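Local coordinates for Tol-Pal system protein TolA (Pseudomonas aeruginosa, PDB 1LR0) that probably helps the outer membrane invaginate during cell division and stay intact, as the C-terminal periplasmic domain of the TolA component of the Tol-Pal system, at residues Ile34-Val38 and Arg113-Lys117; Asp63-Ala69 and Val88-Ile94; Met52-Val56 and Phe80-Val85. All coordinates share one frame; numbering follows the deposited sequence.

Interaction 1 (Ile34-Val38 and Arg113-Lys117)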
loop_
_atom_site.group_PDB
_atom_site.type_symbol
_atom_site.label_atom_id
_atom_site.label_comp_id
_atom_site.label_asym_id
_atom_site.label_seq_id
_atom_site.Cartn_x
_atom_site.Cartn_y
_atom_site.Cartn_z
ATOM N N ILE A 34 -1.902 4.563 -2.083
ATOM C CA ILE A 34 -2.170 3.399 -2.905
ATOM C C ILE A 34 -3.663 3.136 -2.939
ATOM O O ILE A 34 -4.298 2.971 -3.989
ATOM C CB ILE A 34 -1.440 2.211 -2.343
ATOM C CG1 ILE A 34 0.068 2.352 -2.549
ATOM C CG2 ILE A 34 -1.934 0.925 -2.954
ATOM C CD1 ILE A 34 0.847 1.264 -1.819
ATOM N N VAL A 35 -4.247 3.186 -1.762
ATOM C CA VAL A 35 -5.653 2.881 -1.656
ATOM C C VAL A 35 -6.465 3.901 -2.463
ATOM O O VAL A 35 -7.353 3.517 -3.245
ATOM C CB VAL A 35 -6.110 2.778 -0.136
ATOM C CG1 VAL A 35 -7.598 2.795 -0.104
ATOM C CG2 VAL A 35 -5.628 1.410 0.457
ATOM N N ASN A 36 -6.142 5.181 -2.350
ATOM C CA ASN A 36 -6.920 6.165 -3.086
ATOM C C ASN A 36 -6.763 5.990 -4.599
ATOM O O ASN A 36 -7.721 6.088 -5.354
ATOM C CB ASN A 36 -6.563 7.575 -2.676
ATOM C CG ASN A 36 -7.253 8.002 -1.281
ATOM O OD1 ASN A 36 -7.979 8.957 -1.256
ATOM N ND2 ASN A 36 -7.085 7.220 -0.231
ATOM N N LEU A 37 -5.537 5.710 -5.026
ATOM C CA LEU A 37 -5.283 5.602 -6.499
ATOM C C LEU A 37 -5.968 4.394 -7.094
ATOM O O LEU A 37 -6.577 4.465 -8.186
ATOM C CB LEU A 37 -3.774 5.588 -6.780
ATOM C CG LEU A 37 -3.034 6.879 -6.394
ATOM C CD1 LEU A 37 -1.487 6.665 -6.661
ATOM C CD2 LEU A 37 -3.571 7.957 -7.219
ATOM N N VAL A 38 -5.946 3.280 -6.349
ATOM C CA VAL A 38 -6.634 2.049 -6.748
ATOM C C VAL A 38 -8.135 2.303 -6.722
ATOM O O VAL A 38 -8.837 1.913 -7.607
ATOM C CB VAL A 38 -6.269 0.899 -5.866
ATOM C CG1 VAL A 38 -7.084 -0.335 -6.162
ATOM C CG2 VAL A 38 -4.767 0.595 -5.923
ATOM N N ARG A 113 1.800 -6.106 0.352
ATOM C CA ARG A 113 0.450 -6.653 0.347
ATOM C C ARG A 113 -0.486 -5.658 0.937
ATOM O O ARG A 113 -0.318 -5.267 2.110
ATOM C CB ARG A 113 0.428 -7.940 1.169
ATOM C CG ARG A 113 1.179 -9.087 0.549
ATOM C CD ARG A 113 1.282 -10.342 1.482
ATOM N NE ARG A 113 1.817 -11.436 0.708
ATOM C CZ ARG A 113 3.091 -11.543 0.299
ATOM N NH1 ARG A 113 4.010 -10.637 0.633
ATOM N NH2 ARG A 113 3.478 -12.585 -0.444
ATOM N N ILE A 114 -1.500 -5.274 0.172
ATOM C CA ILE A 114 -2.505 -4.288 0.656
ATOM C C ILE A 114 -3.890 -4.953 0.620
ATOM O O ILE A 114 -4.201 -5.695 -0.290
ATOM C CB ILE A 114 -2.496 -3.130 -0.326
ATOM C CG1 ILE A 114 -1.131 -2.400 -0.345
ATOM C CG2 ILE A 114 -3.541 -2.135 0.007
ATOM C CD1 ILE A 114 -0.871 -1.630 0.934
ATOM N N ILE A 115 -4.702 -4.703 1.633
ATOM C CA ILE A 115 -6.034 -5.218 1.689
ATOM C C ILE A 115 -6.953 -4.206 1.132
ATOM O O ILE A 115 -6.952 -3.058 1.539
ATOM C CB ILE A 115 -6.380 -5.511 3.158
ATOM C CG1 ILE A 115 -5.546 -6.725 3.634
ATOM C CG2 ILE A 115 -7.880 -5.847 3.312
ATOM C CD1 ILE A 115 -5.738 -6.949 5.163
ATOM N N PHE A 116 -7.760 -4.638 0.202
ATOM C CA PHE A 116 -8.808 -3.801 -0.362
ATOM C C PHE A 116 -10.197 -4.259 -0.019
ATOM O O PHE A 116 -10.452 -5.473 -0.053
ATOM C CB PHE A 116 -8.679 -3.783 -1.900
ATOM C CG PHE A 116 -7.359 -3.174 -2.357
ATOM C CD1 PHE A 116 -7.136 -1.829 -2.233
ATOM C CD2 PHE A 116 -6.349 -3.946 -2.898
ATOM C CE1 PHE A 116 -5.954 -1.249 -2.682
ATOM C CE2 PHE A 116 -5.166 -3.340 -3.287
ATOM C CZ PHE A 116 -5.000 -1.996 -3.202
ATOM N N LYS A 117 -11.121 -3.331 0.231
ATOM C CA LYS A 117 -12.537 -3.615 0.531
ATOM C C LYS A 117 -13.394 -2.813 -0.435
ATOM O O LYS A 117 -13.113 -1.621 -0.716
ATOM C CB LYS A 117 -12.899 -3.189 1.972
ATOM C CG LYS A 117 -11.999 -3.732 3.013
ATOM C CD LYS A 117 -12.364 -3.247 4.432
ATOM C CE LYS A 117 -11.390 -3.718 5.588
ATOM N NZ LYS A 117 -12.036 -3.177 6.905
#

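Interaction 2 (Asp63-Ala69 and Val88-Ile94)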
loop_
_atom_site.group_PDB
_atom_site.type_symbol
_atom_site.label_atom_id
_atom_site.label_comp_id
_atom_site.label_asym_id
_atom_site.label_seq_id
_atom_site.Cartn_x
_atom_site.Cartn_y
_atom_site.Cartn_z
ATOM N N ASP A 63 11.242 3.418 -9.161
ATOM C CA ASP A 63 10.717 4.652 -9.739
ATOM C C ASP A 63 9.162 4.766 -9.599
ATOM O O ASP A 63 8.572 5.814 -10.025
ATOM C CB ASP A 63 11.129 4.875 -11.201
ATOM C CG ASP A 63 10.551 3.873 -12.123
ATOM O OD1 ASP A 63 9.666 3.043 -11.700
ATOM O OD2 ASP A 63 10.927 3.831 -13.334
ATOM N N GLY A 64 8.547 3.717 -9.018
ATOM C CA GLY A 64 7.093 3.706 -8.768
ATOM C C GLY A 64 6.257 2.973 -9.765
ATOM O O GLY A 64 5.063 2.814 -9.539
ATOM N N THR A 65 6.872 2.477 -10.858
ATOM C CA THR A 65 6.154 1.685 -11.810
ATOM C C THR A 65 5.689 0.390 -11.200
ATOM O O THR A 65 6.466 -0.349 -10.588
ATOM C CB THR A 65 7.057 1.332 -13.024
ATOM O OG1 THR A 65 7.557 2.545 -13.563
ATOM C CG2 THR A 65 6.281 0.736 -14.086
ATOM N N ILE A 66 4.421 0.090 -11.409
ATOM C CA ILE A 66 3.847 -1.131 -10.928
ATOM C C ILE A 66 4.108 -2.220 -11.967
ATOM O O ILE A 66 3.695 -2.103 -13.090
ATOM C CB ILE A 66 2.291 -0.928 -10.743
ATOM C CG1 ILE A 66 2.046 0.022 -9.615
ATOM C CG2 ILE A 66 1.607 -2.233 -10.500
ATOM C CD1 ILE A 66 0.637 0.612 -9.462
ATOM N N THR A 67 4.734 -3.321 -11.604
ATOM C CA THR A 67 4.982 -4.383 -12.562
ATOM C C THR A 67 4.177 -5.604 -12.387
ATOM O O THR A 67 4.195 -6.439 -13.242
ATOM C CB THR A 67 6.457 -4.815 -12.456
ATOM O OG1 THR A 67 6.763 -5.093 -11.062
ATOM C CG2 THR A 67 7.288 -3.616 -12.780
ATOM N N ASN A 68 3.431 -5.761 -11.285
ATOM C CA ASN A 68 2.613 -6.932 -11.211
ATOM C C ASN A 68 1.647 -6.705 -10.020
ATOM O O ASN A 68 1.880 -5.820 -9.203
ATOM C CB ASN A 68 3.484 -8.143 -10.989
ATOM C CG ASN A 68 2.796 -9.413 -11.298
ATOM O OD1 ASN A 68 1.684 -9.438 -11.782
ATOM N ND2 ASN A 68 3.464 -10.494 -11.018
ATOM N N ALA A 69 0.567 -7.452 -10.027
ATOM C CA ALA A 69 -0.413 -7.464 -8.930
ATOM C C ALA A 69 -1.068 -8.816 -9.015
ATOM O O ALA A 69 -1.362 -9.343 -10.136
ATOM C CB ALA A 69 -1.389 -6.380 -9.137
ATOM N N VAL A 88 -5.347 -2.133 -9.527
ATOM C CA VAL A 88 -3.992 -1.876 -9.168
ATOM C C VAL A 88 -3.170 -1.617 -10.462
ATOM O O VAL A 88 -2.373 -0.710 -10.500
ATOM C CB VAL A 88 -3.318 -3.016 -8.356
ATOM C CG1 VAL A 88 -1.796 -2.786 -8.136
ATOM C CG2 VAL A 88 -4.031 -3.042 -6.912
ATOM N N ARG A 89 -3.215 -2.603 -11.346
ATOM C CA ARG A 89 -2.405 -2.479 -12.629
ATOM C C ARG A 89 -2.729 -1.158 -13.367
ATOM O O ARG A 89 -1.860 -0.458 -13.937
ATOM C CB ARG A 89 -2.592 -3.688 -13.522
ATOM C CG ARG A 89 -2.309 -5.010 -12.936
ATOM C CD ARG A 89 -0.895 -5.068 -12.486
ATOM N NE ARG A 89 0.044 -4.855 -13.612
ATOM C CZ ARG A 89 0.557 -5.813 -14.355
ATOM N NH1 ARG A 89 0.324 -7.111 -14.136
ATOM N NH2 ARG A 89 1.355 -5.435 -15.310
ATOM N N ASN A 90 -3.985 -0.745 -13.356
ATOM C CA ASN A 90 -4.374 0.416 -14.010
ATOM C C ASN A 90 -3.840 1.716 -13.397
ATOM O O ASN A 90 -3.853 2.771 -14.043
ATOM C CB ASN A 90 -5.875 0.391 -14.116
ATOM C CG ASN A 90 -6.371 -0.494 -15.208
ATOM O OD1 ASN A 90 -5.697 -0.701 -16.199
ATOM N ND2 ASN A 90 -7.586 -1.004 -15.039
ATOM N N VAL A 91 -3.392 1.679 -12.158
ATOM C CA VAL A 91 -2.858 2.865 -11.579
ATOM C C VAL A 91 -1.573 3.209 -12.308
ATOM O O VAL A 91 -1.261 4.385 -12.457
ATOM C CB VAL A 91 -2.515 2.639 -10.147
ATOM C CG1 VAL A 91 -1.639 3.657 -9.610
ATOM C CG2 VAL A 91 -3.786 2.464 -9.279
ATOM N N GLY A 92 -0.855 2.172 -12.748
ATOM C CA GLY A 92 0.295 2.349 -13.649
ATOM C C GLY A 92 1.624 2.598 -12.937
ATOM O O GLY A 92 2.546 1.825 -12.973
ATOM N N ARG A 93 1.614 3.680 -12.183
ATOM C CA ARG A 93 2.780 4.191 -11.439
ATOM C C ARG A 93 2.475 5.045 -10.235
ATOM O O ARG A 93 1.584 5.855 -10.269
ATOM C CB ARG A 93 3.710 4.996 -12.362
ATOM C CG ARG A 93 3.065 6.140 -13.157
ATOM C CD ARG A 93 3.982 6.789 -14.213
ATOM N NE ARG A 93 5.184 7.357 -13.693
ATOM C CZ ARG A 93 5.312 8.623 -13.374
ATOM N NH1 ARG A 93 4.304 9.431 -13.499
ATOM N NH2 ARG A 93 6.464 9.098 -12.975
ATOM N N ILE A 94 3.349 4.971 -9.268
ATOM C CA ILE A 94 3.261 5.749 -8.062
ATOM C C ILE A 94 4.621 6.392 -7.826
ATOM O O ILE A 94 5.338 5.856 -6.949
ATOM C CB ILE A 94 2.803 4.830 -6.861
ATOM C CG1 ILE A 94 1.509 4.120 -7.278
ATOM C CG2 ILE A 94 2.517 5.714 -5.721
ATOM C CD1 ILE A 94 0.887 3.251 -6.198
HETATM O O HOH W 1 7.610 6.096 -12.522
HETATM O O HOH W 2 2.914 -0.077 -14.806
HETATM O O HOH W 3 -1.474 -8.356 -12.741
#

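Interaction 3 (Met52-Val56 and Phe80-Val85)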
loop_
_atom_site.group_PDB
_atom_site.type_symbol
_atom_site.label_atom_id
_atom_site.label_comp_id
_atom_site.label_asym_id
_atom_site.label_seq_id
_atom_site.Cartn_x
_atom_site.Cartn_y
_atom_site.Cartn_z
HETATM N N MSE A 52 -16.567 -7.616 2.282
HETATM C CA MSE A 52 -15.527 -8.366 1.600
HETATM C C MSE A 52 -14.149 -7.708 1.768
HETATM O O MSE A 52 -14.038 -6.453 1.891
HETATM C CB MSE A 52 -15.870 -8.469 0.042
HETATM C CG MSE A 52 -17.112 -9.294 -0.285
HETATM SE SE MSE A 52 -17.264 -9.258 -2.270
HETATM C CE MSE A 52 -18.727 -10.636 -2.318
ATOM N N SER A 53 -13.090 -8.543 1.655
ATOM C CA SER A 53 -11.720 -8.097 1.709
ATOM C C SER A 53 -10.864 -8.910 0.805
ATOM O O SER A 53 -10.981 -10.126 0.824
ATOM C CB SER A 53 -11.146 -8.340 3.169
ATOM O OG SER A 53 -11.614 -7.349 3.990
ATOM N N VAL A 54 -10.061 -8.286 -0.039
ATOM C CA VAL A 54 -9.088 -9.026 -0.815
ATOM C C VAL A 54 -7.694 -8.484 -0.541
ATOM O O VAL A 54 -7.507 -7.252 -0.485
ATOM C CB VAL A 54 -9.372 -8.982 -2.323
ATOM C CG1 VAL A 54 -9.338 -7.506 -2.879
ATOM C CG2 VAL A 54 -8.366 -9.812 -3.106
ATOM N N GLU A 55 -6.735 -9.369 -0.274
ATOM C CA GLU A 55 -5.338 -8.942 -0.169
ATOM C C GLU A 55 -4.642 -9.143 -1.532
ATOM O O GLU A 55 -4.631 -10.223 -2.092
ATOM C CB GLU A 55 -4.471 -9.654 0.913
ATOM C CG GLU A 55 -3.151 -8.971 1.232
ATOM C CD GLU A 55 -2.493 -9.790 2.365
ATOM O OE1 GLU A 55 -2.708 -10.966 2.158
ATOM O OE2 GLU A 55 -1.896 -9.332 3.350
ATOM N N VAL A 56 -3.976 -8.103 -1.980
ATOM C CA VAL A 56 -3.277 -8.100 -3.230
ATOM C C VAL A 56 -1.828 -7.814 -3.024
ATOM O O VAL A 56 -1.500 -6.861 -2.331
ATOM C CB VAL A 56 -3.851 -6.925 -4.135
ATOM C CG1 VAL A 56 -3.030 -6.804 -5.366
ATOM C CG2 VAL A 56 -5.329 -7.206 -4.457
ATOM N N PHE A 80 -14.747 -9.731 -7.705
ATOM C CA PHE A 80 -14.152 -8.649 -6.893
ATOM C C PHE A 80 -12.672 -8.759 -6.837
ATOM O O PHE A 80 -11.971 -7.790 -7.057
ATOM C CB PHE A 80 -14.732 -8.626 -5.433
ATOM C CG PHE A 80 -14.074 -7.638 -4.593
ATOM C CD1 PHE A 80 -13.507 -8.012 -3.364
ATOM C CD2 PHE A 80 -13.962 -6.337 -5.045
ATOM C CE1 PHE A 80 -12.847 -7.124 -2.637
ATOM C CE2 PHE A 80 -13.329 -5.405 -4.290
ATOM C CZ PHE A 80 -12.718 -5.795 -3.044
ATOM N N ASP A 81 -12.156 -9.968 -6.604
ATOM C CA ASP A 81 -10.724 -10.143 -6.629
ATOM C C ASP A 81 -10.074 -9.614 -7.934
ATOM O O ASP A 81 -9.077 -8.909 -7.923
ATOM C CB ASP A 81 -10.338 -11.617 -6.521
ATOM C CG ASP A 81 -10.578 -12.225 -5.154
ATOM O OD1 ASP A 81 -10.349 -13.448 -5.109
ATOM O OD2 ASP A 81 -11.010 -11.619 -4.131
ATOM N N SER A 82 -10.641 -10.024 -9.058
ATOM C CA SER A 82 -10.092 -9.632 -10.331
ATOM C C SER A 82 -10.217 -8.124 -10.500
ATOM O O SER A 82 -9.309 -7.486 -11.057
ATOM C CB SER A 82 -10.867 -10.306 -11.455
ATOM O OG SER A 82 -10.610 -11.688 -11.437
ATOM N N SER A 83 -11.296 -7.542 -10.020
ATOM C CA SER A 83 -11.467 -6.067 -10.147
ATOM C C SER A 83 -10.442 -5.272 -9.341
ATOM O O SER A 83 -10.011 -4.200 -9.742
ATOM C CB SER A 83 -12.898 -5.669 -9.719
ATOM O OG SER A 83 -13.066 -5.678 -8.284
ATOM N N ALA A 84 -10.021 -5.809 -8.212
ATOM C CA ALA A 84 -8.951 -5.184 -7.472
ATOM C C ALA A 84 -7.578 -5.285 -8.112
ATOM O O ALA A 84 -6.880 -4.279 -8.179
ATOM C CB ALA A 84 -8.927 -5.651 -6.008
ATOM N N VAL A 85 -7.248 -6.452 -8.637
ATOM C CA VAL A 85 -6.006 -6.651 -9.361
ATOM C C VAL A 85 -5.966 -5.722 -10.591
ATOM O O VAL A 85 -4.984 -5.035 -10.801
ATOM C CB VAL A 85 -5.876 -8.136 -9.759
ATOM C CG1 VAL A 85 -4.800 -8.394 -10.835
ATOM C CG2 VAL A 85 -5.629 -8.959 -8.556
#

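Interaction 1 (Ile34-Val38 and Arg113-Lys117)
V35 and F116 mark the nearest backbone approach, with 7.5 Å between V35 CA and F116 CA. Helix segment 34-38 lies across strand 113-116, their axes 10.1 Å apart and crossing at -55°. No hydrogen bond joins the two segments, so side chains alone fill the gap.

F116 is the centre of the contact. Its CG is anti to the carbonyl carbon (chi1 -63°), and the far end of the ring reaches closer to the helix than its CB bond alone would suggest. V38 lies over one face. Its CG1 makes a CH-pi contact 4.2 Å from the centroid of the F116 ring, and the two side chains cross at about a right angle. The second branch, V38 CG2, touches F116 CZ at 3.8 Å. I34 CG2 comes to the ring edge, 4.2 Å from F116 CZ. The opposite face of the ring carries CG2 of I114, set toward the rim. V35 CG2 meets both residues of the strand, at 4.1 Å from I114 CG2 and the same from F116 CE1.

I114 and F116 are also hydrogen-bonded through their backbones to V56 and V54 of the central strand 54-60. V88 of helix 78-91 and L121 of helix 118-123 touch both V38 and F116. The contact thus packs the C-terminal part of the long helix 4-41 against an outer strand of the sheet, within the hydrophobic core.

Interaction 2 (Asp63-Ala69 and Val88-Ile94)
I66 and G92 form one of two backbone hydrogen bonds here, I66 N to G92 O, 3.0 Å long and nearly straight at 173°. The other runs from I94 N to G64 O at 2.8 Å. Its donor stands above the carbonyl plane of G64. The two bonds flank T65 and R93, which form a single beta bridge. This bridge ties the turn before strand 66-73 to the chain leaving helix 78-91, where G92 breaks the helix with a positive phi.

The tight part is built on I66. Its CD1 lies 3.4 Å from V88 O and 3.8 Å from V91 CG1, and it also reaches I94 CD1. The other branch, CG2, meets V88 CG1. A69 CB packs on the same valine branch and is 3.6 Å from R89 CD.

The solvent side is looser and wet. The R89 chain bends at chi2 and chi3 (both -60°), folding its guanidinium back over the strand. T67 O and N68 CA lie over one face of the group; T67 O is stacked over it and not hydrogen-bonded to it. At its edge, in plane, a water takes a bond from R89 NH1 at 2.6 Å and gives one to A69 O. A second water joins I66 O and G92 O, and a third links D63 O to R93 NE. D63 OD1 accepts from T65 N in an Asx turn and from T65 OG1, both from the same face of its carboxylate.

The chemistry is therefore divided. Aliphatic contacts of I66, A69, V88 and V91 make the tight side. The two backbone bonds form the bridge at its margin, where water also reaches G92 O. The direct bonds are backbone to backbone, while the two arginines reach A69 O and D63 O through water.

Interaction 3 (Met52-Val56 and Phe80-Val85)
F80 offers its ring to selenomethionine M52, S53 and V54, and none of them sits squarely over a face. The selenium of M52 lies obliquely, 4.9 Å from the centroid of the F80 ring and 45° off its normal. This is a Met-aromatic contact, with selenium in place of sulfur. The two side chains slide past each other in opposite directions, and the selenium also approaches F80 CB. The backbone carbon of S53 is at the ring edge, near the plane. V54 CG1 comes in obliquely and is close, 3.5 Å from F80 CE1.

V54 uses both branches. CG1 sits between the backbone N and the carbonyl carbon (chi1 61°), where it reaches F80 and also A84 CB at 3.7 Å. CG2 turns to the carboxylate of D81, 3.4 Å from D81 OD2. That buried carboxylate has hydroxyl partners, S74 for OD1 and S75 for OD2, so the valine packs against an acid already satisfied. Further along, V56 CG2 lies 4.2 Å from A84 CB and more loosely near V85 CG2.

Within the helix, F80 O accepts two bonds, from A84 N and from S83 OG. The hydroxyl comes in the carbonyl plane, on a lone pair, at 2.7 Å from S83 OG to F80 O.

P118 and L121 of helix 118-123 also touch F80. The axes of strand 54-56 and helix 80-85 are 9.0 Å apart and cross at -35°. This is a helix laid on the middle strand of a three-stranded antiparallel sheet, part of the alpha+beta fold of the TonB-like C-terminal domain.

How the interactions relate
All three interactions build one core between the sheet and its helices. The centres of interactions 1 and 3 are about 9 Å apart. Strands 111-116 and 54-60 are neighbours, and K117 CB lies 3.5 Å from M52 O. Interactions 1 and 2, with centres about 12 Å apart, meet where V88 CG2 lies 3.8 Å from V38 CG2. Interactions 2 and 3 are about 16 Å apart between centres and share helix 78-91, which packs on both strand 54-60 and strand 66-73. Interactions 2 and 3 both nest inside the chain loop closed by interaction 1. A bound zinc ion is about 13 Å from the V38 side chain, and none of the contacts is at a zinc site.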